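Local coordinates for MamA (Candidatus Magnetobacterium bavaricum, PDB 3VTX), which is a tetratricopeptide-repeat protein of the MamA family, an all-helical superhelical scaffold of the kind that generally mediates protein-protein interactions, at residues Y77-M85 with D108-S119. Residues are numbered along the deposited sequence; the frame is centred on the assembly and turned at random.
Sequences YILGSANFM and DAYYKLGLVYDS
Y77 and F84 both carry CG anti to the backbone N (chi1 169° and -177°), which sends the two rings across to the helix of D108-S119, two turns apart. F84 lies flat against V116: CG2 of V116 sits over one ring face, 3.7 Å from the centroid and close to the ring normal, a CH-pi contact. L115 CB and S119 OG meet the far end of the same ring, OG standing 3.6 Å from F84 CE1. That hydroxyl is held by a 2.6 Å bond from S119 OG to V116 O, one turn back, and is also hydrogen-bonded to NZ of K89.

The Y77 ring passes beside A109, its CD1 3.7 Å from A109 CA, while its OH reaches D108 CB. The segments run nearly parallel, 22° between their directions with axes 10.5 Å apart, consistent with the stacking of equivalent helices in a tetratricopeptide-repeat array; helix 89-102 packs against both, touching N83 and A109. Between the two rings comes K112, bent at chi2 and chi3 in one of its two modelled conformers. There its aliphatic chain crosses Y77 at about a right angle, and CE tentatively approaches S81 OG.

S81 OG also overlies one face of the Y77 ring near its rim and bonds back to Y77 O at 2.9 Å. Y77 O thus accepts two hydrogen bonds, from S81 OG and from the helical S81 N. Y106 also meets the Y77 ring.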
loop_
_atom_site.group_PDB
_atom_site.type_symbol
_atom_site.label_atom_id
_atom_site.label_comp_id
_atom_site.label_asym_id
_atom_site.label_seq_id
_atom_site.Cartn_x
_atom_site.Cartn_y
_atom_site.Cartn_z
ATOM N N TYR A 77 4.509 -4.354 -2.982
ATOM C CA TYR A 77 3.804 -3.335 -2.244
ATOM C C TYR A 77 2.499 -3.930 -1.717
ATOM O O TYR A 77 2.113 -3.663 -0.586
ATOM C CB TYR A 77 3.530 -2.101 -3.147
ATOM C CG TYR A 77 2.560 -1.105 -2.493
ATOM C CD1 TYR A 77 2.937 -0.336 -1.353
ATOM C CD2 TYR A 77 1.254 -0.984 -2.960
ATOM C CE1 TYR A 77 2.041 0.525 -0.808
ATOM C CE2 TYR A 77 0.319 -0.101 -2.361
ATOM C CZ TYR A 77 0.758 0.612 -1.278
ATOM O OH TYR A 77 -0.096 1.484 -0.626
ATOM N N ILE A 78 1.767 -4.637 -2.566
ATOM C CA ILE A 78 0.469 -5.168 -2.178
ATOM C C ILE A 78 0.676 -6.250 -1.153
ATOM O O ILE A 78 -0.010 -6.264 -0.147
ATOM C CB ILE A 78 -0.362 -5.664 -3.359
ATOM C CG1 ILE A 78 -0.626 -4.520 -4.369
ATOM C CG2 ILE A 78 -1.655 -6.321 -2.802
ATOM C CD1 ILE A 78 -1.238 -4.966 -5.761
ATOM N N LEU A 79 1.675 -7.094 -1.352
ATOM C CA LEU A 79 2.009 -8.155 -0.408
ATOM C C LEU A 79 2.399 -7.555 0.918
ATOM O O LEU A 79 1.960 -7.973 1.961
ATOM C CB LEU A 79 3.178 -8.999 -0.930
ATOM C CG LEU A 79 3.724 -10.127 0.010
ATOM C CD1 LEU A 79 2.574 -11.051 0.469
ATOM C CD2 LEU A 79 4.880 -10.960 -0.683
ATOM N N GLY A 80 3.246 -6.547 0.883
ATOM C CA GLY A 80 3.637 -5.944 2.183
ATOM C C GLY A 80 2.515 -5.193 2.880
ATOM O O GLY A 80 2.351 -5.304 4.091
ATOM N N SER A 81 1.729 -4.465 2.114
ATOM C CA SER A 81 0.495 -3.825 2.638
ATOM C C SER A 81 -0.460 -4.833 3.284
ATOM O O SER A 81 -0.996 -4.613 4.380
ATOM C CB SER A 81 -0.217 -2.997 1.549
ATOM O OG SER A 81 0.546 -1.902 1.100
ATOM N N ALA A 82 -0.662 -5.952 2.618
ATOM C CA ALA A 82 -1.525 -7.014 3.131
ATOM C C ALA A 82 -0.996 -7.624 4.415
ATOM O O ALA A 82 -1.750 -7.954 5.362
ATOM C CB ALA A 82 -1.663 -8.138 2.036
ATOM N N ASN A 83 0.315 -7.830 4.448
ATOM C CA ASN A 83 0.969 -8.380 5.632
ATOM C C ASN A 83 0.782 -7.446 6.809
ATOM O O ASN A 83 0.539 -7.906 7.935
ATOM C CB ASN A 83 2.444 -8.660 5.280
ATOM C CG ASN A 83 2.638 -10.019 4.646
ATOM O OD1 ASN A 83 2.166 -11.027 5.194
ATOM N ND2 ASN A 83 3.582 -10.070 3.738
ATOM N N PHE A 84 0.839 -6.138 6.584
ATOM C CA PHE A 84 0.571 -5.188 7.687
ATOM C C PHE A 84 -0.888 -5.355 8.144
ATOM O O PHE A 84 -1.171 -5.355 9.334
ATOM C CB PHE A 84 0.832 -3.795 7.229
ATOM C CG PHE A 84 0.685 -2.698 8.261
ATOM C CD1 PHE A 84 1.136 -2.844 9.568
ATOM C CD2 PHE A 84 0.229 -1.439 7.841
ATOM C CE1 PHE A 84 1.061 -1.791 10.425
ATOM C CE2 PHE A 84 0.143 -0.398 8.757
ATOM C CZ PHE A 84 0.572 -0.589 10.008
ATOM N N MET A 85 -1.814 -5.548 7.203
ATOM C CA MET A 85 -3.235 -5.718 7.567
ATOM C C MET A 85 -3.473 -6.944 8.427
ATOM O O MET A 85 -4.424 -6.953 9.230
ATOM C CB MET A 85 -4.135 -5.774 6.320
ATOM C CG MET A 85 -4.169 -4.473 5.554
ATOM S SD MET A 85 -5.120 -4.666 4.071
ATOM C CE MET A 85 -4.387 -3.443 2.978
ATOM N N ASP A 108 4.058 5.462 -2.227
ATOM C CA ASP A 108 3.122 4.685 -1.426
ATOM C C ASP A 108 3.789 3.641 -0.551
ATOM O O ASP A 108 3.342 3.415 0.603
ATOM C CB ASP A 108 2.072 4.025 -2.300
ATOM C CG ASP A 108 0.883 4.984 -2.604
ATOM O OD1 ASP A 108 0.073 5.373 -1.680
ATOM O OD2 ASP A 108 0.737 5.235 -3.804
ATOM N N ALA A 109 4.835 3.044 -1.077
ATOM C CA ALA A 109 5.593 2.063 -0.365
ATOM C C ALA A 109 6.365 2.657 0.766
ATOM O O ALA A 109 6.421 2.038 1.841
ATOM C CB ALA A 109 6.555 1.317 -1.346
ATOM N N TYR A 110 6.995 3.818 0.566
ATOM C CA TYR A 110 7.752 4.426 1.638
ATOM C C TYR A 110 6.750 4.837 2.752
ATOM O O TYR A 110 7.070 4.696 3.937
ATOM C CB TYR A 110 8.460 5.681 1.244
ATOM C CG TYR A 110 9.753 5.459 0.474
ATOM C CD1 TYR A 110 9.782 5.686 -0.874
ATOM C CD2 TYR A 110 10.895 5.030 1.107
ATOM C CE1 TYR A 110 10.982 5.510 -1.587
ATOM C CE2 TYR A 110 12.117 4.839 0.385
ATOM C CZ TYR A 110 12.099 5.076 -0.971
ATOM O OH TYR A 110 13.318 4.965 -1.720
ATOM N N TYR A 111 5.590 5.372 2.368
ATOM C CA TYR A 111 4.584 5.819 3.371
ATOM C C TYR A 111 4.098 4.626 4.200
ATOM O O TYR A 111 4.159 4.650 5.434
ATOM C CB TYR A 111 3.439 6.609 2.792
ATOM C CG TYR A 111 2.569 7.252 3.831
ATOM C CD1 TYR A 111 3.148 8.102 4.749
ATOM C CD2 TYR A 111 1.258 6.939 3.963
ATOM C CE1 TYR A 111 2.384 8.684 5.772
ATOM C CE2 TYR A 111 0.480 7.501 5.004
ATOM C CZ TYR A 111 1.076 8.369 5.874
ATOM O OH TYR A 111 0.285 8.917 6.874
ATOM N N LYS A 112 3.734 3.556 3.531
ATOM C CA LYS A 112 3.309 2.341 4.239
ATOM C C LYS A 112 4.411 1.800 5.148
ATOM O O LYS A 112 4.143 1.357 6.308
ATOM C CB LYS A 112 2.845 1.228 3.262
ATOM C CG LYS A 112 1.481 1.413 2.594
ATOM C CD LYS A 112 0.214 1.140 3.442
ATOM C CE LYS A 112 -0.928 0.571 2.541
ATOM N NZ LYS A 112 -2.206 0.438 3.313
ATOM N N LEU A 113 5.672 1.805 4.681
ATOM C CA LEU A 113 6.798 1.315 5.447
ATOM C C LEU A 113 6.953 2.141 6.689
ATOM O O LEU A 113 7.151 1.619 7.776
ATOM C CB LEU A 113 8.116 1.384 4.591
ATOM C CG LEU A 113 9.320 0.940 5.369
ATOM C CD1 LEU A 113 9.298 -0.621 5.736
ATOM C CD2 LEU A 113 10.578 1.275 4.458
ATOM N N GLY A 114 6.782 3.437 6.534
ATOM C CA GLY A 114 6.816 4.324 7.680
ATOM C C GLY A 114 5.699 4.045 8.709
ATOM O O GLY A 114 5.963 3.994 9.941
ATOM N N LEU A 115 4.497 3.766 8.201
ATOM C CA LEU A 115 3.359 3.426 9.045
ATOM C C LEU A 115 3.688 2.148 9.810
ATOM O O LEU A 115 3.411 2.050 11.047
ATOM C CB LEU A 115 2.084 3.242 8.257
ATOM C CG LEU A 115 1.534 4.541 7.653
ATOM C CD1 LEU A 115 0.268 4.156 6.841
ATOM C CD2 LEU A 115 1.181 5.681 8.695
ATOM N N VAL A 116 4.239 1.166 9.140
ATOM C CA VAL A 116 4.580 -0.101 9.786
ATOM C C VAL A 116 5.647 0.156 10.910
ATOM O O VAL A 116 5.422 -0.269 12.082
ATOM C CB VAL A 116 5.058 -1.145 8.808
ATOM C CG1 VAL A 116 5.429 -2.480 9.558
ATOM C CG2 VAL A 116 4.030 -1.476 7.780
ATOM N N TYR A 117 6.715 0.853 10.600
ATOM C CA TYR A 117 7.764 1.158 11.590
ATOM C C TYR A 117 7.225 1.923 12.768
ATOM O O TYR A 117 7.447 1.560 13.912
ATOM C CB TYR A 117 8.856 1.946 10.976
ATOM C CG TYR A 117 9.882 1.124 10.195
ATOM C CD1 TYR A 117 10.449 -0.067 10.688
ATOM C CD2 TYR A 117 10.374 1.645 9.001
ATOM C CE1 TYR A 117 11.417 -0.741 9.937
ATOM C CE2 TYR A 117 11.344 0.948 8.270
ATOM C CZ TYR A 117 11.844 -0.204 8.758
ATOM O OH TYR A 117 12.816 -0.822 7.997
ATOM N N ASP A 118 6.353 2.883 12.511
ATOM C CA ASP A 118 5.873 3.672 13.634
ATOM C C ASP A 118 4.997 2.796 14.544
ATOM O O ASP A 118 5.022 2.983 15.780
ATOM C CB ASP A 118 5.094 4.888 13.208
ATOM C CG ASP A 118 5.069 6.008 14.319
ATOM O OD1 ASP A 118 6.141 6.323 14.840
ATOM O OD2 ASP A 118 3.917 6.451 14.644
ATOM N N SER A 119 4.265 1.876 13.943
ATOM C CA SER A 119 3.403 0.978 14.702
ATOM C C SER A 119 4.173 0.084 15.612
ATOM O O SER A 119 3.573 -0.448 16.556
ATOM C CB SER A 119 2.468 0.136 13.863
ATOM O OG SER A 119 3.166 -0.939 13.243
#